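PDB 3LD3: inorganic pyrophosphatase, which probably catalyses the magnesium-dependent hydrolysis of inorganic pyrophosphate to two phosphate ions. Local coordinates for residues Val40-Gln45 and Cys75-Ile80; His48-Glu53 and Asp64-Thr69; Thr69-Pro74 and Ser157-Phe162; Pro90-Val95 and Gly122-Val127. All coordinates share one frame; numbering follows the deposited sequence. Where two conformers were deposited one is given.

Interaction 1: Val40-Gln45 and Cys75-Ile80; sequences VIEVSQ and CNYGFI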
loop_
_atom_site.group_PDB
_atom_site.type_symbol
_atom_site.label_atom_id
_atom_site.label_comp_id
_atom_site.label_asym_id
_atom_site.label_seq_id
_atom_site.Cartn_x
_atom_site.Cartn_y
_atom_site.Cartn_z
ATOM N N VAL A 40 -5.361 9.015 21.103
ATOM C CA VAL A 40 -4.115 8.370 20.684
ATOM C C VAL A 40 -4.528 7.146 19.871
ATOM O O VAL A 40 -5.185 6.240 20.408
ATOM C CB VAL A 40 -3.259 7.944 21.898
ATOM C CG1 VAL A 40 -2.003 7.154 21.451
ATOM C CG2 VAL A 40 -2.853 9.126 22.735
ATOM N N ILE A 41 -4.167 7.130 18.591
ATOM C CA ILE A 41 -4.536 6.065 17.670
ATOM C C ILE A 41 -3.683 4.838 17.946
ATOM O O ILE A 41 -2.452 4.937 18.118
ATOM C CB ILE A 41 -4.435 6.512 16.181
ATOM C CG1 ILE A 41 -5.374 7.682 15.897
ATOM C CG2 ILE A 41 -4.723 5.339 15.203
ATOM C CD1 ILE A 41 -6.864 7.389 16.271
ATOM N N GLU A 42 -4.358 3.705 18.048
ATOM C CA GLU A 42 -3.701 2.393 18.158
ATOM C C GLU A 42 -3.790 1.578 16.885
ATOM O O GLU A 42 -2.842 0.827 16.574
ATOM C CB GLU A 42 -4.298 1.607 19.337
ATOM C CG GLU A 42 -3.921 2.269 20.678
ATOM C CD GLU A 42 -4.642 1.659 21.853
ATOM O OE1 GLU A 42 -5.859 1.485 21.713
ATOM O OE2 GLU A 42 -3.992 1.378 22.883
ATOM N N VAL A 43 -4.919 1.651 16.181
ATOM C CA VAL A 43 -5.113 0.907 14.947
ATOM C C VAL A 43 -5.637 1.831 13.864
ATOM O O VAL A 43 -6.649 2.552 14.070
ATOM C CB VAL A 43 -6.111 -0.303 15.118
ATOM C CG1 VAL A 43 -6.291 -1.060 13.792
ATOM C CG2 VAL A 43 -5.621 -1.273 16.199
ATOM N N SER A 44 -5.000 1.791 12.702
ATOM C CA SER A 44 -5.395 2.624 11.581
ATOM C C SER A 44 -6.642 2.087 10.890
ATOM O O SER A 44 -6.821 0.879 10.753
ATOM C CB SER A 44 -4.285 2.689 10.536
ATOM O OG SER A 44 -3.088 3.213 11.069
ATOM N N GLN A 45 -7.457 3.005 10.383
ATOM C CA GLN A 45 -8.585 2.660 9.554
ATOM C C GLN A 45 -8.163 1.821 8.349
ATOM O O GLN A 45 -7.124 2.051 7.732
ATOM C CB GLN A 45 -9.210 3.965 9.066
ATOM C CG GLN A 45 -10.520 3.910 8.422
ATOM C CD GLN A 45 -10.981 5.369 8.241
ATOM O OE1 GLN A 45 -11.629 5.925 9.118
ATOM N NE2 GLN A 45 -10.431 6.032 7.196
ATOM N N CYS A 75 -12.883 2.162 11.362
ATOM C CA CYS A 75 -12.440 3.535 11.607
ATOM C C CYS A 75 -11.056 3.388 12.227
ATOM O O CYS A 75 -10.671 2.298 12.650
ATOM C CB CYS A 75 -13.344 4.272 12.605
ATOM S SG CYS A 75 -15.055 4.309 12.211
ATOM N N ASN A 76 -10.323 4.490 12.307
ATOM C CA ASN A 76 -9.191 4.545 13.187
ATOM C C ASN A 76 -9.683 4.264 14.599
ATOM O O ASN A 76 -10.824 4.608 14.960
ATOM C CB ASN A 76 -8.535 5.923 13.113
ATOM C CG ASN A 76 -8.135 6.271 11.723
ATOM O OD1 ASN A 76 -7.180 5.698 11.187
ATOM N ND2 ASN A 76 -8.879 7.163 11.088
ATOM N N TYR A 77 -8.874 3.569 15.372
ATOM C CA TYR A 77 -9.246 3.173 16.717
ATOM C C TYR A 77 -8.175 3.502 17.739
ATOM O O TYR A 77 -7.003 3.195 17.566
ATOM C CB TYR A 77 -9.537 1.683 16.723
ATOM C CG TYR A 77 -10.011 1.102 18.022
ATOM C CD1 TYR A 77 -11.328 1.263 18.420
ATOM C CD2 TYR A 77 -9.162 0.354 18.825
ATOM C CE1 TYR A 77 -11.787 0.688 19.594
ATOM C CE2 TYR A 77 -9.603 -0.206 20.015
ATOM C CZ TYR A 77 -10.930 -0.043 20.381
ATOM O OH TYR A 77 -11.386 -0.590 21.563
ATOM N N GLY A 78 -8.589 4.116 18.834
ATOM C CA GLY A 78 -7.675 4.394 19.906
ATOM C C GLY A 78 -8.388 4.778 21.168
ATOM O O GLY A 78 -9.539 4.362 21.389
ATOM N N PHE A 79 -7.697 5.524 22.005
ATOM C CA PHE A 79 -8.199 5.874 23.335
ATOM C C PHE A 79 -7.971 7.325 23.753
ATOM O O PHE A 79 -7.060 8.006 23.268
ATOM C CB PHE A 79 -7.591 4.935 24.392
ATOM C CG PHE A 79 -6.138 5.205 24.663
ATOM C CD1 PHE A 79 -5.739 6.009 25.713
ATOM C CD2 PHE A 79 -5.155 4.664 23.830
ATOM C CE1 PHE A 79 -4.399 6.269 25.949
ATOM C CE2 PHE A 79 -3.805 4.944 24.057
ATOM C CZ PHE A 79 -3.421 5.733 25.108
ATOM N N ILE A 80 -8.823 7.803 24.657
ATOM C CA ILE A 80 -8.660 9.134 25.234
ATOM C C ILE A 80 -7.735 9.045 26.441
ATOM O O ILE A 80 -8.047 8.359 27.439
ATOM C CB ILE A 80 -10.019 9.760 25.678
ATOM C CG1 ILE A 80 -11.064 9.717 24.558
ATOM C CG2 ILE A 80 -9.782 11.180 26.144
ATOM C CD1 ILE A 80 -12.476 10.161 25.003
#
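Cys75 meets Gln45 through its backbone. The extended Gln45 side chain lies beside it, with Gln45 OE1 3.5 Å from Cys75 CA, while Gln45 NE2 is bonded to Ala97 O.

Asn76 makes the one side-chain hydrogen bond between the segments. Its OD1 accepts from Gln45 N at 2.8 Å. The N-H aims almost straight at the oxygen (170°), but the donor stands well above the carbonyl plane, 56° out of it. Asn76 OD1 also takes Val101 N, and ND2 gives to Val95 O, so both ends of the amide are held. Asn76 CB rests on Ile41 CD1.

At Tyr77 the partner chain turns a corner through a classic beta bulge. Glu42 N reaches Tyr77 O at 2.7 Å and Val43 N reaches the same Tyr77 O at 2.9 Å, both in the carbonyl plane. Tyr77 N returns a bond to Val43 O at 2.8 Å. The Tyr77 side chain leaves on the same face as Val43.

Gly78 lies opposite Ile41. Its CA comes 3.1 Å from Val40 O, a CA-H...O contact.

Phe79 and Val40 exchange two antiparallel backbone bonds. With CG between the backbone N and the carbonyl carbon (chi1 72°), the Phe79 ring leans toward Val40 and turns a face to Val40 CB. The Glu42 carboxylate crosses near this ring, its OE2 3.6 Å from Phe79 CD2 and bonded to Phe54 N.

The doubly gripped Tyr77 O fixes the bulge. It thereby probably helps set the place of Tyr77, a predicted substrate-binding residue whose OH is bonded to Lys126 NZ.

Interaction 2: His48-Glu53 and Asp64-Thr69; sequences HPVKYE and DRFLPT. With PO4 (phosphate ion), chain C.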
loop_
_atom_site.group_PDB
_atom_site.type_symbol
_atom_site.label_atom_id
_atom_site.label_comp_id
_atom_site.label_asym_id
_atom_site.label_seq_id
_atom_site.Cartn_x
_atom_site.Cartn_y
_atom_site.Cartn_z
ATOM N N HIS A 48 -4.573 -3.908 7.878
ATOM C CA HIS A 48 -4.523 -5.344 8.160
ATOM C C HIS A 48 -4.831 -5.522 9.651
ATOM O O HIS A 48 -4.596 -4.632 10.458
ATOM C CB HIS A 48 -3.163 -5.890 7.813
ATOM C CG HIS A 48 -2.853 -5.812 6.352
ATOM N ND1 HIS A 48 -3.695 -6.331 5.390
ATOM C CD2 HIS A 48 -1.790 -5.287 5.691
ATOM C CE1 HIS A 48 -3.159 -6.122 4.194
ATOM N NE2 HIS A 48 -1.997 -5.509 4.351
ATOM N N PRO A 49 -5.340 -6.695 10.028
ATOM C CA PRO A 49 -5.859 -6.875 11.366
ATOM C C PRO A 49 -4.781 -7.076 12.457
ATOM O O PRO A 49 -4.802 -8.078 13.198
ATOM C CB PRO A 49 -6.800 -8.070 11.173
ATOM C CG PRO A 49 -6.211 -8.852 10.137
ATOM C CD PRO A 49 -5.719 -7.810 9.145
ATOM N N VAL A 50 -3.820 -6.148 12.535
ATOM C CA VAL A 50 -2.844 -6.138 13.611
ATOM C C VAL A 50 -3.386 -5.216 14.703
ATOM O O VAL A 50 -3.501 -4.011 14.507
ATOM C CB VAL A 50 -1.457 -5.656 13.154
ATOM C CG1 VAL A 50 -0.428 -5.775 14.271
ATOM C CG2 VAL A 50 -0.976 -6.442 11.884
ATOM N N LYS A 51 -3.694 -5.774 15.865
ATOM C CA LYS A 51 -4.302 -4.974 16.942
ATOM C C LYS A 51 -3.202 -4.517 17.894
ATOM O O LYS A 51 -2.761 -5.256 18.788
ATOM C CB LYS A 51 -5.364 -5.749 17.723
ATOM C CG LYS A 51 -6.127 -4.757 18.595
ATOM C CD LYS A 51 -6.732 -5.274 19.796
ATOM C CE LYS A 51 -7.760 -4.271 20.323
ATOM N NZ LYS A 51 -7.223 -3.318 21.322
ATOM N N TYR A 52 -2.738 -3.300 17.698
ATOM C CA TYR A 52 -1.783 -2.708 18.600
ATOM C C TYR A 52 -2.505 -2.130 19.817
ATOM O O TYR A 52 -3.701 -1.787 19.758
ATOM C CB TYR A 52 -1.003 -1.569 17.921
ATOM C CG TYR A 52 -0.288 -1.935 16.643
ATOM C CD1 TYR A 52 0.958 -2.555 16.685
ATOM C CD2 TYR A 52 -0.844 -1.626 15.377
ATOM C CE1 TYR A 52 1.630 -2.926 15.520
ATOM C CE2 TYR A 52 -0.171 -1.964 14.206
ATOM C CZ TYR A 52 1.073 -2.593 14.288
ATOM O OH TYR A 52 1.769 -2.941 13.160
ATOM N N GLU A 53 -1.744 -2.022 20.898
ATOM C CA GLU A 53 -2.185 -1.390 22.127
ATOM C C GLU A 53 -1.029 -0.744 22.827
ATOM O O GLU A 53 0.011 -1.357 22.986
ATOM C CB GLU A 53 -2.766 -2.430 23.088
ATOM C CG GLU A 53 -4.012 -3.128 22.543
ATOM C CD GLU A 53 -4.754 -4.002 23.592
ATOM O OE1 GLU A 53 -5.817 -4.585 23.231
ATOM O OE2 GLU A 53 -4.251 -4.102 24.744
ATOM N N ASP A 64 -0.998 -6.588 20.570
ATOM C CA ASP A 64 -1.823 -7.376 21.472
ATOM C C ASP A 64 -2.133 -8.711 20.813
ATOM O O ASP A 64 -1.940 -9.773 21.411
ATOM C CB ASP A 64 -3.111 -6.671 21.824
ATOM C CG ASP A 64 -4.015 -7.544 22.685
ATOM O OD1 ASP A 64 -3.593 -7.914 23.802
ATOM O OD2 ASP A 64 -5.103 -7.907 22.209
ATOM N N ARG A 65 -2.625 -8.648 19.582
ATOM C CA ARG A 65 -2.880 -9.846 18.797
ATOM C C ARG A 65 -3.044 -9.530 17.322
ATOM O O ARG A 65 -3.206 -8.364 16.940
ATOM C CB ARG A 65 -4.171 -10.520 19.301
ATOM C CG ARG A 65 -5.455 -9.810 18.971
ATOM C CD ARG A 65 -6.638 -10.435 19.729
ATOM N NE ARG A 65 -7.933 -9.798 19.482
ATOM C CZ ARG A 65 -8.408 -8.722 20.095
ATOM N NH1 ARG A 65 -7.667 -8.040 20.954
ATOM N NH2 ARG A 65 -9.625 -8.275 19.803
ATOM N N PHE A 66 -3.022 -10.562 16.505
ATOM C CA PHE A 66 -3.573 -10.487 15.177
ATOM C C PHE A 66 -5.023 -10.987 15.283
ATOM O O PHE A 66 -5.277 -12.025 15.925
ATOM C CB PHE A 66 -2.750 -11.331 14.210
ATOM C CG PHE A 66 -1.291 -10.890 14.075
ATOM C CD1 PHE A 66 -0.853 -10.186 12.949
ATOM C CD2 PHE A 66 -0.365 -11.182 15.059
ATOM C CE1 PHE A 66 0.470 -9.785 12.840
ATOM C CE2 PHE A 66 0.951 -10.785 14.960
ATOM C CZ PHE A 66 1.368 -10.068 13.821
ATOM N N LEU A 67 -5.976 -10.274 14.719
ATOM C CA LEU A 67 -7.370 -10.731 14.836
ATOM C C LEU A 67 -7.464 -12.090 14.149
ATOM O O LEU A 67 -6.952 -12.275 13.058
ATOM C CB LEU A 67 -8.355 -9.767 14.170
ATOM C CG LEU A 67 -8.417 -8.299 14.584
ATOM C CD1 LEU A 67 -9.568 -7.555 13.884
ATOM C CD2 LEU A 67 -8.530 -8.238 16.116
ATOM N N PRO A 68 -8.131 -13.070 14.794
ATOM C CA PRO A 68 -8.230 -14.363 14.169
ATOM C C PRO A 68 -9.271 -14.413 13.059
ATOM O O PRO A 68 -9.157 -15.256 12.165
ATOM C CB PRO A 68 -8.586 -15.302 15.326
ATOM C CG PRO A 68 -8.979 -14.520 16.388
ATOM C CD PRO A 68 -8.478 -13.105 16.214
ATOM N N THR A 69 -10.181 -13.448 13.071
ATOM C CA THR A 69 -11.226 -13.280 12.087
ATOM C C THR A 69 -10.706 -12.395 10.948
ATOM O O THR A 69 -9.772 -11.574 11.158
ATOM C CB THR A 69 -12.454 -12.666 12.718
ATOM O OG1 THR A 69 -12.109 -11.496 13.487
ATOM C CG2 THR A 69 -13.130 -13.745 13.695
HETATM P P PO4 C . -10.386 -5.377 22.691
HETATM O O1 PO4 C . -11.470 -5.734 23.676
HETATM O O2 PO4 C . -9.147 -6.226 22.914
HETATM O O3 PO4 C . -10.851 -5.621 21.270
HETATM O O4 PO4 C . -10.062 -3.892 22.864
#
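Pro49 and Leu67 pack tightly just beyond the paired ends of the two strands. Pro49 CB lies 3.8 Å from Leu67 CB, and Leu67 N donates to Pro49 O at 2.9 Å in the carbonyl plane. Beside them Val50 and Phe66 point the same way, with Val50 CG2 against Phe66 CE1. A second subunit covers this side, its Phe99 on Pro49 and its Pro100 on Val50.

The strands 50-54 and 61-66 form an antiparallel beta hairpin. Lys51 N is bonded to Arg65 O at 2.8 Å. Asp64 N reaches Lys51 O at 2.8 Å, and Arg65 N reaches the same oxygen only weakly, which makes a classic beta bulge.

The other face is polar and held by charge. Lys51 and Arg65 both turn to a bound phosphate, in keeping with their predicted roles in substrate binding. The Arg65 chain runs extended as far as NE, which is salt-bridged to Glu167, and the guanidinium then turns toward the phosphate. Arg65 NH1 meets phosphate O2 at 3.1 Å, and Arg65 NH2 points almost straight (178°) at phosphate O3. The link from Lys51 NZ to phosphate O4 is weak.

The looser rim is the partly exposed pair Glu53 and Asp64, whose carboxylates stack nearly parallel, 9° apart. Each has its own cation: Glu53 OE1 holds Lys51 NZ at 2.7 Å, and Asp64 OD2 takes Arg65 NH1 at 2.9 Å in the guanidinium plane.

Interaction 3: Thr69-Pro74 and Ser157-Phe162; sequences TAMYYP and SHFFSF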
loop_
_atom_site.group_PDB
_atom_site.type_symbol
_atom_site.label_atom_id
_atom_site.label_comp_id
_atom_site.label_asym_id
_atom_site.label_seq_id
_atom_site.Cartn_x
_atom_site.Cartn_y
_atom_site.Cartn_z
ATOM N N THR A 69 -10.181 -13.448 13.071
ATOM C CA THR A 69 -11.226 -13.280 12.087
ATOM C C THR A 69 -10.706 -12.395 10.948
ATOM O O THR A 69 -9.772 -11.574 11.158
ATOM C CB THR A 69 -12.454 -12.666 12.718
ATOM O OG1 THR A 69 -12.109 -11.496 13.487
ATOM C CG2 THR A 69 -13.130 -13.745 13.695
ATOM N N ALA A 70 -11.291 -12.570 9.770
ATOM C CA ALA A 70 -10.886 -11.815 8.569
ATOM C C ALA A 70 -11.679 -10.521 8.553
ATOM O O ALA A 70 -12.553 -10.288 7.681
ATOM C CB ALA A 70 -11.095 -12.616 7.302
ATOM N N MET A 71 -11.457 -9.715 9.596
ATOM C CA MET A 71 -12.149 -8.426 9.774
ATOM C C MET A 71 -11.105 -7.321 9.912
ATOM O O MET A 71 -9.944 -7.605 10.139
ATOM C CB MET A 71 -13.092 -8.441 10.986
ATOM C CG MET A 71 -14.069 -9.584 10.886
ATOM S SD MET A 71 -15.449 -9.577 12.017
ATOM C CE MET A 71 -16.564 -8.457 11.223
ATOM N N TYR A 72 -11.524 -6.078 9.769
ATOM C CA TYR A 72 -10.596 -4.940 9.915
ATOM C C TYR A 72 -11.349 -3.842 10.633
ATOM O O TYR A 72 -12.579 -3.726 10.508
ATOM C CB TYR A 72 -10.033 -4.478 8.525
ATOM C CG TYR A 72 -11.092 -3.894 7.631
ATOM C CD1 TYR A 72 -11.418 -2.550 7.687
ATOM C CD2 TYR A 72 -11.766 -4.695 6.705
ATOM C CE1 TYR A 72 -12.414 -1.998 6.895
ATOM C CE2 TYR A 72 -12.762 -4.182 5.902
ATOM C CZ TYR A 72 -13.103 -2.826 5.981
ATOM O OH TYR A 72 -14.148 -2.277 5.222
ATOM N N TYR A 73 -10.619 -3.014 11.387
ATOM C CA TYR A 73 -11.256 -1.874 12.073
ATOM C C TYR A 73 -11.835 -0.886 11.057
ATOM O O TYR A 73 -11.118 -0.382 10.204
ATOM C CB TYR A 73 -10.251 -1.206 13.012
ATOM C CG TYR A 73 -10.100 -1.968 14.312
ATOM C CD1 TYR A 73 -10.826 -1.575 15.447
ATOM C CD2 TYR A 73 -9.279 -3.086 14.398
ATOM C CE1 TYR A 73 -10.712 -2.285 16.652
ATOM C CE2 TYR A 73 -9.162 -3.820 15.589
ATOM C CZ TYR A 73 -9.897 -3.394 16.709
ATOM O OH TYR A 73 -9.752 -4.113 17.867
ATOM N N PRO A 74 -13.146 -0.587 11.153
ATOM C CA PRO A 74 -13.773 0.265 10.128
ATOM C C PRO A 74 -13.515 1.774 10.261
ATOM O O PRO A 74 -13.913 2.573 9.387
ATOM C CB PRO A 74 -15.248 -0.069 10.276
ATOM C CG PRO A 74 -15.434 -0.451 11.689
ATOM C CD PRO A 74 -14.150 -1.226 12.015
ATOM N N SER A 157 -21.514 -1.984 14.263
ATOM C CA SER A 157 -22.205 -2.924 15.152
ATOM C C SER A 157 -21.828 -4.369 14.796
ATOM O O SER A 157 -21.551 -5.190 15.670
ATOM C CB SER A 157 -23.727 -2.763 15.070
ATOM O OG SER A 157 -24.176 -1.467 15.441
ATOM N N HIS A 158 -21.835 -4.666 13.498
ATOM C CA HIS A 158 -21.485 -5.989 12.991
ATOM C C HIS A 158 -20.035 -6.372 13.382
ATOM O O HIS A 158 -19.753 -7.504 13.847
ATOM C CB HIS A 158 -21.730 -6.004 11.474
ATOM C CG HIS A 158 -21.366 -7.277 10.799
ATOM N ND1 HIS A 158 -20.060 -7.618 10.527
ATOM C CD2 HIS A 158 -22.131 -8.301 10.343
ATOM C CE1 HIS A 158 -20.033 -8.789 9.918
ATOM N NE2 HIS A 158 -21.280 -9.242 9.825
ATOM N N PHE A 159 -19.107 -5.432 13.204
ATOM C CA PHE A 159 -17.718 -5.665 13.565
ATOM C C PHE A 159 -17.580 -6.125 15.028
ATOM O O PHE A 159 -16.923 -7.107 15.317
ATOM C CB PHE A 159 -16.858 -4.419 13.275
ATOM C CG PHE A 159 -15.412 -4.564 13.679
ATOM C CD1 PHE A 159 -14.494 -5.179 12.830
ATOM C CD2 PHE A 159 -14.977 -4.141 14.931
ATOM C CE1 PHE A 159 -13.147 -5.362 13.218
ATOM C CE2 PHE A 159 -13.642 -4.318 15.321
ATOM C CZ PHE A 159 -12.728 -4.913 14.464
ATOM N N PHE A 160 -18.155 -5.375 15.957
ATOM C CA PHE A 160 -17.989 -5.715 17.358
ATOM C C PHE A 160 -18.779 -6.979 17.715
ATOM O O PHE A 160 -18.347 -7.750 18.583
ATOM C CB PHE A 160 -18.333 -4.513 18.245
ATOM C CG PHE A 160 -17.261 -3.451 18.196
ATOM C CD1 PHE A 160 -16.037 -3.693 18.797
ATOM C CD2 PHE A 160 -17.432 -2.308 17.443
ATOM C CE1 PHE A 160 -14.998 -2.764 18.701
ATOM C CE2 PHE A 160 -16.416 -1.378 17.356
ATOM C CZ PHE A 160 -15.211 -1.599 18.001
ATOM N N SER A 161 -19.865 -7.222 16.984
ATOM C CA SER A 161 -20.679 -8.429 17.197
ATOM C C SER A 161 -19.932 -9.709 16.842
ATOM O O SER A 161 -20.177 -10.761 17.465
ATOM C CB SER A 161 -21.991 -8.363 16.404
ATOM O OG SER A 161 -22.903 -7.434 16.948
ATOM N N PHE A 162 -19.007 -9.645 15.867
ATOM C CA PHE A 162 -18.470 -10.869 15.264
ATOM C C PHE A 162 -16.955 -11.026 15.278
ATOM O O PHE A 162 -16.436 -12.142 15.097
ATOM C CB PHE A 162 -19.037 -11.060 13.840
ATOM C CG PHE A 162 -20.536 -11.179 13.803
ATOM C CD1 PHE A 162 -21.181 -12.220 14.475
ATOM C CD2 PHE A 162 -21.319 -10.251 13.127
ATOM C CE1 PHE A 162 -22.560 -12.300 14.472
ATOM C CE2 PHE A 162 -22.706 -10.333 13.115
ATOM C CZ PHE A 162 -23.328 -11.355 13.792
#
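On the helix whose Phe159 presses against loop 69-74, Ser157 O is gripped twice. Ser161 N and Ser161 OG each reach Ser157 O at 2.9 Å, from opposite faces of its carbonyl plane. Between helix and loop the contact is apolar and centres on Phe159.

Phe159 CG stands anti to the backbone N (chi1 178°), which sends the ring straight at the loop. Its edge meets the face of Tyr73, with the Phe159 and Tyr73 planes at 54° and Phe159 CZ over the centre of the tyrosine ring. One face of Phe159 receives Pro74 CD in a CH-pi contact, 4.1 Å from that atom to the ring centroid. Tyr72 O lies obliquely to the ring, 3.2 Å from Phe159 CE1.

Met71 CB also touches Phe159 CE1, at 3.8 Å. A bend at the last torsion (chi3 81°) turns the methyl toward His158, where Met71 CE meets the ring edge, 3.7 Å from His158 ND1. His158 NE2 is bonded to Phe162 O of a third subunit, and that bond is reciprocated.

Phe159 also stacks on Tyr163, a predicted substrate-binding residue, and Tyr73 lies near Lys51. The arrangement is an aromatic cluster between helix and loop, bordering the phosphate pocket through Tyr73 and part of the interface with a third subunit.

Interaction 4: Pro90-Val95 and Gly122-Val127; sequences PVDVLV and GEDAKV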
loop_
_atom_site.group_PDB
_atom_site.type_symbol
_atom_site.label_atom_id
_atom_site.label_comp_id
_atom_site.label_asym_id
_atom_site.label_seq_id
_atom_site.Cartn_x
_atom_site.Cartn_y
_atom_site.Cartn_z
ATOM N N PRO A 90 -9.112 3.281 29.774
ATOM C CA PRO A 90 -9.500 4.526 29.133
ATOM C C PRO A 90 -10.628 4.342 28.105
ATOM O O PRO A 90 -10.872 3.237 27.629
ATOM C CB PRO A 90 -8.193 5.006 28.465
ATOM C CG PRO A 90 -7.121 4.165 29.061
ATOM C CD PRO A 90 -7.737 2.884 29.418
ATOM N N VAL A 91 -11.342 5.422 27.810
ATOM C CA VAL A 91 -12.432 5.392 26.855
ATOM C C VAL A 91 -11.893 5.102 25.457
ATOM O O VAL A 91 -10.920 5.724 25.025
ATOM C CB VAL A 91 -13.138 6.761 26.793
ATOM C CG1 VAL A 91 -14.230 6.776 25.696
ATOM C CG2 VAL A 91 -13.734 7.147 28.187
ATOM N N ASP A 92 -12.498 4.117 24.796
ATOM C CA ASP A 92 -12.139 3.736 23.439
ATOM C C ASP A 92 -12.949 4.555 22.449
ATOM O O ASP A 92 -14.158 4.773 22.636
ATOM C CB ASP A 92 -12.422 2.261 23.226
ATOM C CG ASP A 92 -11.546 1.377 24.101
ATOM O OD1 ASP A 92 -10.352 1.712 24.280
ATOM O OD2 ASP A 92 -12.078 0.367 24.614
ATOM N N VAL A 93 -12.282 5.002 21.384
ATOM C CA VAL A 93 -12.891 5.816 20.360
ATOM C C VAL A 93 -12.573 5.289 18.961
ATOM O O VAL A 93 -11.397 5.039 18.620
ATOM C CB VAL A 93 -12.413 7.292 20.462
ATOM C CG1 VAL A 93 -13.211 8.217 19.493
ATOM C CG2 VAL A 93 -12.539 7.802 21.907
ATOM N N LEU A 94 -13.621 5.216 18.148
ATOM C CA LEU A 94 -13.551 5.025 16.719
ATOM C C LEU A 94 -13.545 6.404 16.057
ATOM O O LEU A 94 -14.492 7.188 16.181
ATOM C CB LEU A 94 -14.766 4.235 16.223
ATOM C CG LEU A 94 -14.828 2.769 16.711
ATOM C CD1 LEU A 94 -16.317 2.287 16.858
ATOM C CD2 LEU A 94 -14.036 1.904 15.807
ATOM N N VAL A 95 -12.463 6.712 15.359
ATOM C CA VAL A 95 -12.330 8.019 14.682
ATOM C C VAL A 95 -12.449 7.834 13.165
ATOM O O VAL A 95 -11.563 7.295 12.510
ATOM C CB VAL A 95 -10.973 8.703 15.037
ATOM C CG1 VAL A 95 -10.883 10.064 14.339
ATOM C CG2 VAL A 95 -10.806 8.846 16.506
ATOM N N GLY A 122 -16.886 -6.361 30.829
ATOM C CA GLY A 122 -18.025 -5.635 31.433
ATOM C C GLY A 122 -18.583 -4.607 30.458
ATOM O O GLY A 122 -18.758 -4.913 29.278
ATOM N N GLU A 123 -18.851 -3.382 30.932
ATOM C CA GLU A 123 -19.349 -2.309 30.060
ATOM C C GLU A 123 -18.228 -1.784 29.178
ATOM O O GLU A 123 -17.200 -1.327 29.690
ATOM C CB GLU A 123 -19.931 -1.164 30.904
ATOM N N ASP A 124 -18.392 -1.849 27.857
ATOM C CA ASP A 124 -17.278 -1.527 26.956
ATOM C C ASP A 124 -17.727 -0.696 25.755
ATOM O O ASP A 124 -17.415 -1.018 24.594
ATOM C CB ASP A 124 -16.570 -2.811 26.497
ATOM C CG ASP A 124 -15.139 -2.568 26.021
ATOM O OD1 ASP A 124 -14.590 -1.445 26.174
ATOM O OD2 ASP A 124 -14.539 -3.515 25.483
ATOM N N ALA A 125 -18.427 0.395 26.048
ATOM C CA ALA A 125 -18.958 1.272 25.016
ATOM C C ALA A 125 -17.861 1.788 24.110
ATOM O O ALA A 125 -16.731 1.965 24.548
ATOM C CB ALA A 125 -19.699 2.457 25.652
ATOM N N LYS A 126 -18.212 2.041 22.858
ATOM C CA LYS A 126 -17.276 2.575 21.866
ATOM C C LYS A 126 -17.797 3.920 21.381
ATOM O O LYS A 126 -18.841 3.992 20.776
ATOM C CB LYS A 126 -17.135 1.619 20.688
ATOM C CG LYS A 126 -16.630 0.209 21.070
ATOM C CD LYS A 126 -15.306 0.222 21.873
ATOM C CE LYS A 126 -14.939 -1.241 22.238
ATOM N NZ LYS A 126 -13.902 -1.362 23.257
ATOM N N VAL A 127 -17.069 4.989 21.679
ATOM C CA VAL A 127 -17.423 6.311 21.215
ATOM C C VAL A 127 -17.068 6.395 19.725
ATOM O O VAL A 127 -16.039 5.852 19.295
ATOM C CB VAL A 127 -16.657 7.381 22.022
ATOM C CG1 VAL A 127 -16.845 8.822 21.436
ATOM C CG2 VAL A 127 -17.087 7.361 23.478
HETATM O O HOH W 1 -14.754 2.778 26.271
#
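Lys126 runs beside Asp92, both side chains pointing the same way. Its CB lies 4.0 Å from Leu94 CD1. CG touches the ring of Phe160, on the helix 150-162. The chain bends at chi2 (-54°), which lays Lys126 CD 3.8 Å from Asp92 CB. CE passes Asp92 OD2 at 4.1 Å. The tip, NZ, forms a salt bridge with Asp92 OD2 at 2.9 Å, met on the anti side and 32° out of the carboxylate plane. NZ also makes a weak bond, part of a salt bridge, to Asp124 OD1.

The two strands are parallel neighbours in the curled sheet of the pyrophosphatase barrel. Val127 N donates to Asp92 O at 3.1 Å, and Leu94 N donates to Val127 O at 2.8 Å. A water extends the ladder, accepting from Asp92 N and donating to Ala125 O.

On the other face Val127 CG2 packs on Val91 CG1 at 3.7 Å, with Val93 alongside. Leu186 of helix 180-195 covers Val91 and Val127.

Asp92 OD2 and Asp124 OD1 come within 3.5 Å of each other, two acceptors without a bond. Both residues are predicted magnesium ligands, and the Lys126 ammonium group bridges the two carboxylates, bonded to both.

How the interactions relate
Interactions 1 and 4 lie near the centre of the chain, their centres 11 Å apart, in one curled mixed sheet. Strand 76-79 of interaction 1 pairs with 37-41 on one side and with strand 92-95 of interaction 4 on the other. Interaction 2 is the separate hairpin 50-54/61-66, which lies in the chain between the two segments of interaction 1. The loop of interaction 3 follows directly and shares Thr69; its helix comes after both strands of interaction 4. Interactions 2 and 4 do not touch, their centres about 17 Å apart. Together the hairpin and the sheet bring predicted substrate-binding and magnesium-binding residues around one pocket, with Tyr73 of the loop beside them. Interactions 2 and 3 also face other subunits.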